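Glyceraldehyde-3-phosphate dehydrogenase (Sulfolobus solfataricus, PDB 1B7G) catalyses the phosphorylating oxidation of D-glyceraldehyde 3-phosphate in glycolysis, using NADP or NAD as cofactor with a marked preference for NADP. Local coordinates at residues 142-147 and 160-165; 167-170 and 175-178; 216-221 and 260-265. The protein carries 1 engineered substitution. All coordinates share one frame; numbering follows the deposited sequence.

Contact 1: residues 142-147 and 160-165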
ATOM      1  N   THR A 142     -22.082  -0.795  -6.405  1.00 23.38           N
ATOM      2  CA  THR A 142     -21.421  -1.312  -7.610  1.00 21.17           C
ATOM      3  C   THR A 142     -21.097  -2.777  -7.508  1.00 22.86           C
ATOM      4  O   THR A 142     -21.268  -3.544  -8.464  1.00 22.46           O
ATOM      5  CB  THR A 142     -20.148  -0.518  -7.928  1.00 20.54           C
ATOM      6  OG1 THR A 142     -20.462   0.861  -8.192  1.00 22.83           O
ATOM      7  CG2 THR A 142     -19.428  -1.073  -9.156  1.00 23.92           C
ATOM      8  N   ALA A 143     -20.531  -3.214  -6.349  1.00 21.83           N
ATOM      9  CA  ALA A 143     -20.124  -4.604  -6.224  1.00 26.37           C
ATOM     10  C   ALA A 143     -21.363  -5.516  -6.270  1.00 18.54           C
ATOM     11  O   ALA A 143     -21.308  -6.547  -6.915  1.00 21.24           O
ATOM     12  CB  ALA A 143     -19.336  -4.800  -4.920  1.00 22.26           C
ATOM     13  N   LEU A 144     -22.463  -5.060  -5.690  1.00 18.71           N
ATOM     14  CA  LEU A 144     -23.705  -5.875  -5.738  1.00 27.22           C
ATOM     15  C   LEU A 144     -24.235  -5.974  -7.189  1.00 26.63           C
ATOM     16  O   LEU A 144     -24.621  -7.038  -7.639  1.00 20.11           O
ATOM     17  CB  LEU A 144     -24.732  -5.224  -4.837  1.00 26.19           C
ATOM     18  CG  LEU A 144     -24.702  -5.458  -3.310  1.00 22.71           C
ATOM     19  CD1 LEU A 144     -25.469  -4.336  -2.639  1.00 25.09           C
ATOM     20  CD2 LEU A 144     -25.325  -6.808  -2.962  1.00 24.03           C
ATOM     21  N   LEU A 145     -24.243  -4.866  -7.939  1.00 23.37           N
ATOM     22  CA  LEU A 145     -24.689  -4.868  -9.324  1.00 28.50           C
ATOM     23  C   LEU A 145     -23.835  -5.718 -10.245  1.00 27.83           C
ATOM     24  O   LEU A 145     -24.405  -6.498 -11.022  1.00 23.41           O
ATOM     25  CB  LEU A 145     -24.781  -3.434  -9.884  1.00 17.79           C
ATOM     26  CG  LEU A 145     -25.951  -2.660  -9.244  1.00 28.52           C
ATOM     27  CD1 LEU A 145     -25.840  -1.177  -9.546  1.00 27.13           C
ATOM     28  CD2 LEU A 145     -27.257  -3.298  -9.716  1.00 21.49           C
ATOM     29  N   ARG A 146     -22.510  -5.673 -10.128  1.00 27.89           N
ATOM     30  CA  ARG A 146     -21.675  -6.507 -10.973  1.00 25.08           C
ATOM     31  C   ARG A 146     -21.991  -7.989 -10.706  1.00 30.01           C
ATOM     32  O   ARG A 146     -21.950  -8.775 -11.627  1.00 25.41           O
ATOM     33  CB  ARG A 146     -20.180  -6.312 -10.794  1.00 21.39           C
ATOM     34  CG  ARG A 146     -19.728  -4.852 -11.088  1.00 20.00           C
ATOM     35  CD  ARG A 146     -18.173  -4.941 -11.084  1.00 17.79           C
ATOM     36  NE  ARG A 146     -17.620  -3.603 -11.333  1.00 21.84           N
ATOM     37  CZ  ARG A 146     -16.434  -3.213 -10.852  1.00 19.80           C
ATOM     38  NH1 ARG A 146     -15.663  -4.070 -10.178  1.00 20.43           N
ATOM     39  NH2 ARG A 146     -16.043  -1.978 -11.115  1.00 17.91           N
ATOM     40  N   THR A 147     -22.131  -8.329  -9.414  1.00 20.21           N
ATOM     41  CA  THR A 147     -22.402  -9.734  -9.080  1.00 21.64           C
ATOM     42  C   THR A 147     -23.796 -10.135  -9.573  1.00 20.89           C
ATOM     43  O   THR A 147     -23.873 -11.161 -10.231  1.00 25.50           O
ATOM     44  CB  THR A 147     -22.292  -9.933  -7.541  1.00 25.34           C
ATOM     45  OG1 THR A 147     -21.005  -9.433  -7.129  1.00 22.84           O
ATOM     46  CG2 THR A 147     -22.496 -11.372  -7.168  1.00 21.69           C
ATOM     47  N   VAL A 160     -32.600 -10.883  -3.740  1.00 28.52           N
ATOM     48  CA  VAL A 160     -31.294 -10.698  -3.121  1.00 28.11           C
ATOM     49  C   VAL A 160     -31.484 -10.261  -1.659  1.00 21.01           C
ATOM     50  O   VAL A 160     -32.192  -9.285  -1.407  1.00 25.24           O
ATOM     51  CB  VAL A 160     -30.443  -9.606  -3.812  1.00 31.97           C
ATOM     52  CG1 VAL A 160     -29.118  -9.358  -3.043  1.00 25.18           C
ATOM     53  CG2 VAL A 160     -30.094  -9.965  -5.244  1.00 25.54           C
ATOM     54  N   ARG A 161     -30.744 -10.931  -0.784  1.00 20.76           N
ATOM     55  CA  ARG A 161     -30.673 -10.494   0.619  1.00 24.87           C
ATOM     56  C   ARG A 161     -29.164 -10.407   0.914  1.00 25.80           C
ATOM     57  O   ARG A 161     -28.443 -11.328   0.524  1.00 29.45           O
ATOM     58  CB  ARG A 161     -31.363 -11.425   1.612  1.00 23.33           C
ATOM     59  CG  ARG A 161     -32.894 -11.544   1.400  1.00 23.04           C
ATOM     60  CD  ARG A 161     -33.564 -10.233   1.742  1.00 27.64           C
ATOM     61  NE  ARG A 161     -35.031 -10.277   1.649  1.00 30.10           N
ATOM     62  CZ  ARG A 161     -35.707  -9.885   0.567  1.00 46.09           C
ATOM     63  NH1 ARG A 161     -35.000  -9.442  -0.478  1.00 27.02           N
ATOM     64  NH2 ARG A 161     -37.040  -9.916   0.503  1.00 29.16           N
ATOM     65  N   ALA A 162     -28.717  -9.256   1.432  1.00 27.09           N
ATOM     66  CA  ALA A 162     -27.284  -9.124   1.635  1.00 26.24           C
ATOM     67  C   ALA A 162     -27.006  -8.360   2.950  1.00 21.52           C
ATOM     68  O   ALA A 162     -27.744  -7.487   3.336  1.00 21.58           O
ATOM     69  CB  ALA A 162     -26.637  -8.327   0.488  1.00 22.04           C
ATOM     70  N   THR A 163     -25.903  -8.768   3.514  1.00 20.28           N
ATOM     71  CA  THR A 163     -25.319  -8.077   4.652  1.00 23.01           C
ATOM     72  C   THR A 163     -23.934  -7.537   4.254  1.00 18.05           C
ATOM     73  O   THR A 163     -23.101  -8.232   3.711  1.00 22.29           O
ATOM     74  CB  THR A 163     -25.227  -9.084   5.808  1.00 25.77           C
ATOM     75  OG1 THR A 163     -26.474  -9.168   6.488  1.00 24.11           O
ATOM     76  CG2 THR A 163     -24.161  -8.635   6.813  1.00 31.43           C
ATOM     77  N   ILE A 164     -23.773  -6.246   4.491  1.00 24.12           N
ATOM     78  CA  ILE A 164     -22.574  -5.500   4.173  1.00 23.79           C
ATOM     79  C   ILE A 164     -21.805  -5.053   5.417  1.00 19.11           C
ATOM     80  O   ILE A 164     -22.270  -4.256   6.224  1.00 18.92           O
ATOM     81  CB  ILE A 164     -22.905  -4.270   3.307  1.00 26.14           C
ATOM     82  CG1 ILE A 164     -23.572  -4.710   1.977  1.00 28.65           C
ATOM     83  CG2 ILE A 164     -21.628  -3.509   2.913  1.00 30.55           C
ATOM     84  CD1 ILE A 164     -24.279  -3.536   1.317  1.00 25.27           C
ATOM     85  N   VAL A 165     -20.580  -5.546   5.525  1.00 16.75           N
ATOM     86  CA  VAL A 165     -19.676  -5.137   6.597  1.00 18.52           C
ATOM     87  C   VAL A 165     -18.762  -4.012   6.062  1.00 17.53           C
ATOM     88  O   VAL A 165     -17.900  -4.322   5.262  1.00 18.50           O
ATOM     89  CB  VAL A 165     -18.826  -6.326   7.054  1.00 23.95           C
ATOM     90  CG1 VAL A 165     -17.772  -5.873   8.094  1.00 16.88           C
ATOM     91  CG2 VAL A 165     -19.730  -7.444   7.552  1.00 21.18           C
TER
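Leu144 is the residue through which the helix at 142-147 touches the strand at 160-165, where it meets Ala162 and Ile164. Two residues earlier, Thr142 looks back along the helix, its OG1 hydrogen-bonded to the carbonyl of Ser138. Ala143 is small enough to let the helix lie close to Tyr296 and Val298 of strand 291-298. At Leu144 the first torsion (chi1 -81°) sets CG beside the backbone N and opposite the carbonyl carbon, which carries the fork of the side chain toward the sheet. One prong, CD2, comes up to the single methyl of Ala162, CB, at 4.0 Å; the other, CD1, meets CD1 of Ile164 at 4.2 Å, methyl to methyl. The short alanine admits the branch of leucine, while the longer isoleucine reaches out to it. One turn on, Thr147 bonds back to Ala143: its OG1 donates to Ala143 O at 2.9 Å from one face of the carbonyl plane, while its N reaches the same oxygen from the opposite face at 3.2 Å, so the buried hydroxyl spends its proton on the helix itself. Ile164 also packs on His193, which probably binds substrate, and helix 139-152 begins at the probable nucleophile, Cys139. Between these two segments only saturated carbon meets, so their fit depends on shape and on exclusion of water, without directional bonds.

Contact 2: residues 167-170 and 175-178. With SO4 (sulfate ion), chain D.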
ATOM      1  N   ARG A 167     -15.881  -1.066   5.963  1.00 22.78           N
ATOM      2  CA  ARG A 167     -14.670  -0.553   6.634  1.00 21.92           C
ATOM      3  C   ARG A 167     -15.027   0.814   7.164  1.00 23.16           C
ATOM      4  O   ARG A 167     -15.877   1.504   6.561  1.00 23.31           O
ATOM      5  CB  ARG A 167     -13.493  -0.563   5.634  1.00 24.66           C
ATOM      6  CG  ARG A 167     -13.708   0.450   4.464  1.00 23.85           C
ATOM      7  CD  ARG A 167     -13.032   1.746   4.851  1.00 29.24           C
ATOM      8  NE  ARG A 167     -13.080   2.860   3.923  1.00 20.26           N
ATOM      9  CZ  ARG A 167     -14.111   3.681   3.784  1.00 24.10           C
ATOM     10  NH1 ARG A 167     -15.241   3.494   4.491  1.00 26.70           N
ATOM     11  NH2 ARG A 167     -14.058   4.692   2.917  1.00 25.24           N
ATOM     12  N   ALA A 168     -14.544   1.223   8.334  1.00 22.90           N
ATOM     13  CA  ALA A 168     -14.870   2.474   8.968  1.00 18.63           C
ATOM     14  C   ALA A 168     -14.427   3.728   8.198  1.00 26.13           C
ATOM     15  O   ALA A 168     -15.178   4.711   8.060  1.00 22.94           O
ATOM     16  CB  ALA A 168     -14.151   2.526  10.364  1.00 19.59           C
ATOM     17  N   ALA A 169     -13.174   3.742   7.786  1.00 25.31           N
ATOM     18  CA  ALA A 169     -12.590   4.917   7.137  1.00 29.25           C
ATOM     19  C   ALA A 169     -11.350   4.477   6.356  1.00 28.78           C
ATOM     20  O   ALA A 169     -10.832   3.393   6.589  1.00 23.17           O
ATOM     21  CB  ALA A 169     -12.151   5.910   8.235  1.00 30.74           C
ATOM     22  N   ASP A 170     -10.981   5.220   5.306  1.00 29.40           N
ATOM     23  CA  ASP A 170      -9.785   4.765   4.579  1.00 28.58           C
ATOM     24  C   ASP A 170      -8.556   4.950   5.479  1.00 28.41           C
ATOM     25  O   ASP A 170      -8.552   5.718   6.438  1.00 25.38           O
ATOM     26  CB  ASP A 170      -9.602   5.497   3.280  1.00 31.21           C
ATOM     27  CG  ASP A 170     -10.729   5.107   2.305  1.00 33.39           C
ATOM     28  OD1 ASP A 170     -11.012   3.888   2.271  1.00 31.88           O
ATOM     29  OD2 ASP A 170     -11.250   6.041   1.675  1.00 43.20           O
ATOM     30  N   LYS A 175      -8.607  10.828  11.581  1.00 25.84           N
ATOM     31  CA  LYS A 175      -9.532  11.429  12.559  1.00 29.32           C
ATOM     32  C   LYS A 175     -10.868  10.704  12.646  1.00 34.74           C
ATOM     33  O   LYS A 175     -11.790  11.207  13.294  1.00 35.65           O
ATOM     34  CB  LYS A 175      -9.733  12.910  12.258  1.00 31.49           C
ATOM     35  CG  LYS A 175      -8.408  13.686  12.443  1.00 40.38           C
ATOM     36  CD  LYS A 175      -8.609  15.170  12.138  1.00 60.28           C
ATOM     37  CE  LYS A 175      -7.332  15.964  12.414  1.00 52.32           C
ATOM     38  NZ  LYS A 175      -6.495  16.061  11.181  1.00 71.65           N
ATOM     39  N   LYS A 176     -11.014   9.508  12.091  1.00 27.20           N
ATOM     40  CA  LYS A 176     -12.332   8.863  12.101  1.00 31.19           C
ATOM     41  C   LYS A 176     -12.284   7.523  12.804  1.00 30.05           C
ATOM     42  O   LYS A 176     -11.246   6.907  12.776  1.00 28.03           O
ATOM     43  CB  LYS A 176     -12.834   8.592  10.661  1.00 31.49           C
ATOM     44  CG  LYS A 176     -13.379   9.869  10.005  1.00 36.23           C
ATOM     45  CD  LYS A 176     -13.724   9.577   8.553  1.00 54.36           C
ATOM     46  CE  LYS A 176     -14.136  10.831   7.811  1.00 64.89           C
ATOM     47  NZ  LYS A 176     -14.789  10.519   6.502  1.00 69.58           N
ATOM     48  N   GLY A 177     -13.383   7.167  13.479  1.00 27.95           N
ATOM     49  CA  GLY A 177     -13.410   5.855  14.133  1.00 23.48           C
ATOM     50  C   GLY A 177     -14.514   5.058  13.380  1.00 27.66           C
ATOM     51  O   GLY A 177     -14.914   5.421  12.269  1.00 26.73           O
ATOM     52  N   PRO A 178     -14.954   4.027  14.042  1.00 23.32           N
ATOM     53  CA  PRO A 178     -14.487   3.681  15.369  1.00 25.29           C
ATOM     54  C   PRO A 178     -13.233   2.839  15.442  1.00 27.09           C
ATOM     55  O   PRO A 178     -12.881   2.063  14.562  1.00 24.91           O
ATOM     56  CB  PRO A 178     -15.671   2.920  15.950  1.00 25.45           C
ATOM     57  CG  PRO A 178     -16.270   2.233  14.769  1.00 29.52           C
ATOM     58  CD  PRO A 178     -16.052   3.122  13.570  1.00 25.12           C
TER
HETATM   59  S   SO4 D 603     -17.165   6.502   3.646  1.00 44.76           S
HETATM   60  O1  SO4 D 603     -15.830   7.192   3.477  1.00 57.79           O
HETATM   61  O2  SO4 D 603     -17.006   5.330   4.543  1.00 55.97           O
HETATM   62  O3  SO4 D 603     -17.528   6.033   2.265  1.00 56.77           O
HETATM   63  O4  SO4 D 603     -18.156   7.452   4.187  1.00 53.15           O
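The guanidinium of Arg167 meets the sulfate and the carboxylate of Asp170 at its edge, and one face lies over Ala169 CA, offset toward the rim. NH1 donates to sulfate O2 at 2.5 Å, shorter than usual and doubtful in its exact value, and NH2 to O1 at 3.1 Å, a pair of bonds suited to a tetrahedral oxyanion. NE forms a salt bridge with Asp170 OD1 at 2.8 Å; OD1 lies in the guanidinium plane, while NE meets the carboxylate from above its own plane. This fixes the rotation of the guanidinium, with a weak bond from NH2 to OD2 added. A bend at chi2 (94°) brings the chain round to both partners. Arg166 also binds the sulfate, and both arginines belong to the substrate-phosphate site. A leucine in place of Arg167 would probably leave Asp170 without its charged mate, though still bonded through OD1 to Gln300, and the anion with a weaker grip. Across the loop, Ala168 CB approaches Gly177 O at 3.5 Å and makes apolar contact with Pro178 CD, beyond a cis peptide bond, at 3.8 Å; Ala169 CB lies 3.7 Å from Lys176 CB. The alanine methyls suit this close approach, and the extended lysine carries its amine on to Glu173. Both segments belong to the loop between strands 157-167 and 183-184, and Ala168 and Pro178 pack on Ile212 of strand 205-213, which lies between those two in the mixed sheet.

Contact 3: residues 216-221 and 260-265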
ATOM      1  N   THR A 216      -9.672  -0.764   8.007  1.00 23.57           N
ATOM      2  CA  THR A 216      -9.538   0.325   7.045  1.00 24.48           C
ATOM      3  C   THR A 216      -9.406  -0.160   5.591  1.00 21.01           C
ATOM      4  O   THR A 216      -9.553   0.656   4.684  1.00 23.03           O
ATOM      5  CB  THR A 216      -8.253   1.197   7.297  1.00 21.92           C
ATOM      6  OG1 THR A 216      -7.132   0.310   7.260  1.00 24.71           O
ATOM      7  CG2 THR A 216      -8.289   1.836   8.684  1.00 18.62           C
ATOM      8  N   LEU A 217      -9.173  -1.430   5.390  1.00 20.82           N
ATOM      9  CA  LEU A 217      -8.760  -1.902   4.077  1.00 25.94           C
ATOM     10  C   LEU A 217      -9.852  -2.101   3.053  1.00 28.36           C
ATOM     11  O   LEU A 217      -9.705  -1.658   1.915  1.00 27.33           O
ATOM     12  CB  LEU A 217      -7.951  -3.188   4.272  1.00 26.14           C
ATOM     13  CG  LEU A 217      -6.775  -3.058   5.270  1.00 30.81           C
ATOM     14  CD1 LEU A 217      -5.915  -4.313   5.254  1.00 17.96           C
ATOM     15  CD2 LEU A 217      -5.920  -1.836   4.906  1.00 30.49           C
ATOM     16  N   MET A 218     -10.890  -2.853   3.376  1.00 22.27           N
ATOM     17  CA  MET A 218     -11.901  -3.278   2.406  1.00 20.99           C
ATOM     18  C   MET A 218     -13.216  -3.560   3.144  1.00 25.01           C
ATOM     19  O   MET A 218     -13.150  -3.968   4.318  1.00 23.98           O
ATOM     20  CB  MET A 218     -11.465  -4.642   1.839  1.00 25.84           C
ATOM     21  CG  MET A 218     -10.412  -4.593   0.739  1.00 22.17           C
ATOM     22  SD  MET A 218      -9.951  -6.194   0.123  1.00 20.68           S
ATOM     23  CE  MET A 218      -8.402  -5.765  -0.730  1.00 21.55           C
ATOM     24  N   HIS A 219     -14.287  -3.483   2.392  1.00 21.08           N
ATOM     25  CA  HIS A 219     -15.588  -3.924   2.831  1.00 21.82           C
ATOM     26  C   HIS A 219     -15.718  -5.409   2.517  1.00 23.57           C
ATOM     27  O   HIS A 219     -14.987  -5.902   1.650  1.00 19.58           O
ATOM     28  CB  HIS A 219     -16.686  -3.234   2.014  1.00 20.08           C
ATOM     29  CG  HIS A 219     -16.693  -1.750   2.039  1.00 22.82           C
ATOM     30  ND1 HIS A 219     -16.761  -1.006   3.182  1.00 24.00           N
ATOM     31  CD2 HIS A 219     -16.659  -0.842   1.022  1.00 25.18           C
ATOM     32  CE1 HIS A 219     -16.808   0.272   2.911  1.00 22.15           C
ATOM     33  NE2 HIS A 219     -16.758   0.396   1.567  1.00 24.37           N
ATOM     34  N   MET A 220     -16.744  -6.044   3.098  1.00 17.88           N
ATOM     35  CA  MET A 220     -17.119  -7.377   2.752  1.00 21.22           C
ATOM     36  C   MET A 220     -18.636  -7.509   2.651  1.00 22.73           C
ATOM     37  O   MET A 220     -19.418  -6.900   3.387  1.00 21.98           O
ATOM     38  CB  MET A 220     -16.593  -8.532   3.632  1.00 23.64           C
ATOM     39  CG  MET A 220     -15.182  -8.976   3.237  1.00 23.15           C
ATOM     40  SD  MET A 220     -14.600 -10.421   4.098  1.00 21.17           S
ATOM     41  CE  MET A 220     -15.499 -11.708   3.173  1.00 24.74           C
ATOM     42  N   HIS A 221     -19.052  -8.357   1.677  1.00 23.80           N
ATOM     43  CA  HIS A 221     -20.471  -8.637   1.510  1.00 25.84           C
ATOM     44  C   HIS A 221     -20.776 -10.127   1.737  1.00 18.25           C
ATOM     45  O   HIS A 221     -20.053 -10.996   1.385  1.00 21.59           O
ATOM     46  CB  HIS A 221     -21.056  -8.292   0.123  1.00 19.60           C
ATOM     47  CG  HIS A 221     -20.950  -6.832  -0.234  1.00 19.93           C
ATOM     48  ND1 HIS A 221     -21.833  -6.240  -1.139  1.00 24.93           N
ATOM     49  CD2 HIS A 221     -20.106  -5.876   0.159  1.00 24.25           C
ATOM     50  CE1 HIS A 221     -21.492  -4.932  -1.227  1.00 20.56           C
ATOM     51  NE2 HIS A 221     -20.448  -4.722  -0.482  1.00 24.88           N
ATOM     52  N   GLU A 260      -4.373  -9.776   3.625  1.00 18.46           N
ATOM     53  CA  GLU A 260      -3.561 -10.584   2.736  1.00 24.66           C
ATOM     54  C   GLU A 260      -3.839 -10.266   1.275  1.00 27.28           C
ATOM     55  O   GLU A 260      -2.921 -10.354   0.445  1.00 25.79           O
ATOM     56  CB  GLU A 260      -3.818 -12.099   2.998  1.00 19.04           C
ATOM     57  CG  GLU A 260      -3.197 -12.439   4.379  1.00 33.61           C
ATOM     58  CD  GLU A 260      -3.677 -13.769   4.911  1.00 30.87           C
ATOM     59  OE1 GLU A 260      -4.747 -14.273   4.454  1.00 27.71           O
ATOM     60  OE2 GLU A 260      -2.996 -14.334   5.796  1.00 36.44           O
ATOM     61  N   LEU A 261      -5.074  -9.850   0.974  1.00 25.36           N
ATOM     62  CA  LEU A 261      -5.413  -9.431  -0.393  1.00 26.24           C
ATOM     63  C   LEU A 261      -4.730  -8.100  -0.674  1.00 27.75           C
ATOM     64  O   LEU A 261      -4.182  -7.965  -1.769  1.00 26.97           O
ATOM     65  CB  LEU A 261      -6.933  -9.370  -0.606  1.00 21.62           C
ATOM     66  CG  LEU A 261      -7.616 -10.759  -0.588  1.00 21.07           C
ATOM     67  CD1 LEU A 261      -9.120 -10.648  -0.571  1.00 28.17           C
ATOM     68  CD2 LEU A 261      -7.151 -11.617  -1.755  1.00 29.23           C
ATOM     69  N   VAL A 262      -4.687  -7.177   0.302  1.00 22.99           N
ATOM     70  CA  VAL A 262      -3.952  -5.904   0.090  1.00 26.02           C
ATOM     71  C   VAL A 262      -2.490  -6.252  -0.199  1.00 26.56           C
ATOM     72  O   VAL A 262      -1.855  -5.732  -1.096  1.00 28.20           O
ATOM     73  CB  VAL A 262      -4.026  -4.949   1.270  1.00 23.81           C
ATOM     74  CG1 VAL A 262      -3.104  -3.701   1.153  1.00 21.73           C
ATOM     75  CG2 VAL A 262      -5.452  -4.432   1.455  1.00 26.70           C
ATOM     76  N   GLU A 263      -1.940  -7.182   0.573  1.00 25.70           N
ATOM     77  CA  GLU A 263      -0.614  -7.668   0.358  1.00 26.50           C
ATOM     78  C   GLU A 263      -0.416  -8.233  -1.053  1.00 29.51           C
ATOM     79  O   GLU A 263       0.599  -7.917  -1.657  1.00 27.18           O
ATOM     80  CB  GLU A 263      -0.186  -8.738   1.378  1.00 22.95           C
ATOM     81  CG  GLU A 263       1.332  -8.837   1.467  1.00 24.95           C
ATOM     82  CD  GLU A 263       2.063  -7.765   2.203  1.00 26.30           C
ATOM     83  OE1 GLU A 263       1.524  -6.744   2.679  1.00 29.75           O
ATOM     84  OE2 GLU A 263       3.313  -7.893   2.297  1.00 28.49           O
ATOM     85  N   VAL A 264      -1.298  -9.088  -1.528  1.00 25.23           N
ATOM     86  CA  VAL A 264      -1.202  -9.623  -2.888  1.00 30.46           C
ATOM     87  C   VAL A 264      -1.032  -8.490  -3.901  1.00 26.87           C
ATOM     88  O   VAL A 264      -0.187  -8.572  -4.799  1.00 25.84           O
ATOM     89  CB  VAL A 264      -2.430 -10.466  -3.263  1.00 27.45           C
ATOM     90  CG1 VAL A 264      -2.497 -10.718  -4.783  1.00 27.80           C
ATOM     91  CG2 VAL A 264      -2.382 -11.791  -2.502  1.00 23.39           C
ATOM     92  N   ALA A 265      -1.816  -7.431  -3.741  1.00 24.57           N
ATOM     93  CA  ALA A 265      -1.773  -6.300  -4.637  1.00 25.82           C
ATOM     94  C   ALA A 265      -0.442  -5.554  -4.599  1.00 28.91           C
ATOM     95  O   ALA A 265       0.001  -5.043  -5.660  1.00 26.90           O
ATOM     96  CB  ALA A 265      -2.908  -5.329  -4.329  1.00 26.62           C
TER
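Leu261 and Val262, consecutive residues of helix 258-267, receive the side chains of Met218 and Leu217. Leu261 offers its CB to the terminal methyl of Met218, CE, at 3.9 Å, the two side chains crossing at about a right angle; the rest of the leucine goes to Met279 and Phe281 of strand 278-288. Val262 does more with one branch. Its CG2 lies opposite the carbonyl carbon, and this methyl is wedged between Leu217 CD1, 3.8 Å away, and Met218 CE, 3.9 Å away. Leu217 crosses the valine almost perpendicularly, whereas Met218 runs past it in the opposite direction. An unbranched, flexible methionine suits the place: extended beyond CG, it reaches out from the backbone and puts its methyl against two helix residues at once. Here the helix packs against the turn that leads into strand 219-227, in the mixed sheet of the catalytic domain of the GAPDH fold, and the next residue after Met218 is His219, of the catalytic site. Leu217, a broad apolar side chain at the edge of the subunit, packs on Gln171 of the second subunit as well as on the valine. Further along the helix, Glu263 forms two salt bridges, OE2 with Lys14 of the second subunit and OE1 with Arg266 of its own chain, and Val264 packs on Tyr38 of the second subunit.

Overall arrangement
Along the chain the three contacts come in series, 1, then 2, then 3, all in the C-terminal, catalytic domain. The centre of contact 3 lies about 16 Å from that of contact 1 and 15 Å from that of contact 2, while contacts 1 and 2 are 21 Å apart. Contacts 1 and 3 share the mixed sheet: strands 157-167 and 219-227 are neighbours, joined by a probable bond from Val165 N to Met220 O. Strand 157-167 then runs into the loop of contact 2, whose Arg167 N probably bonds to His219 ND1. Helix packing, phosphate-binding loop and catalytic histidine are thereby linked through one sheet.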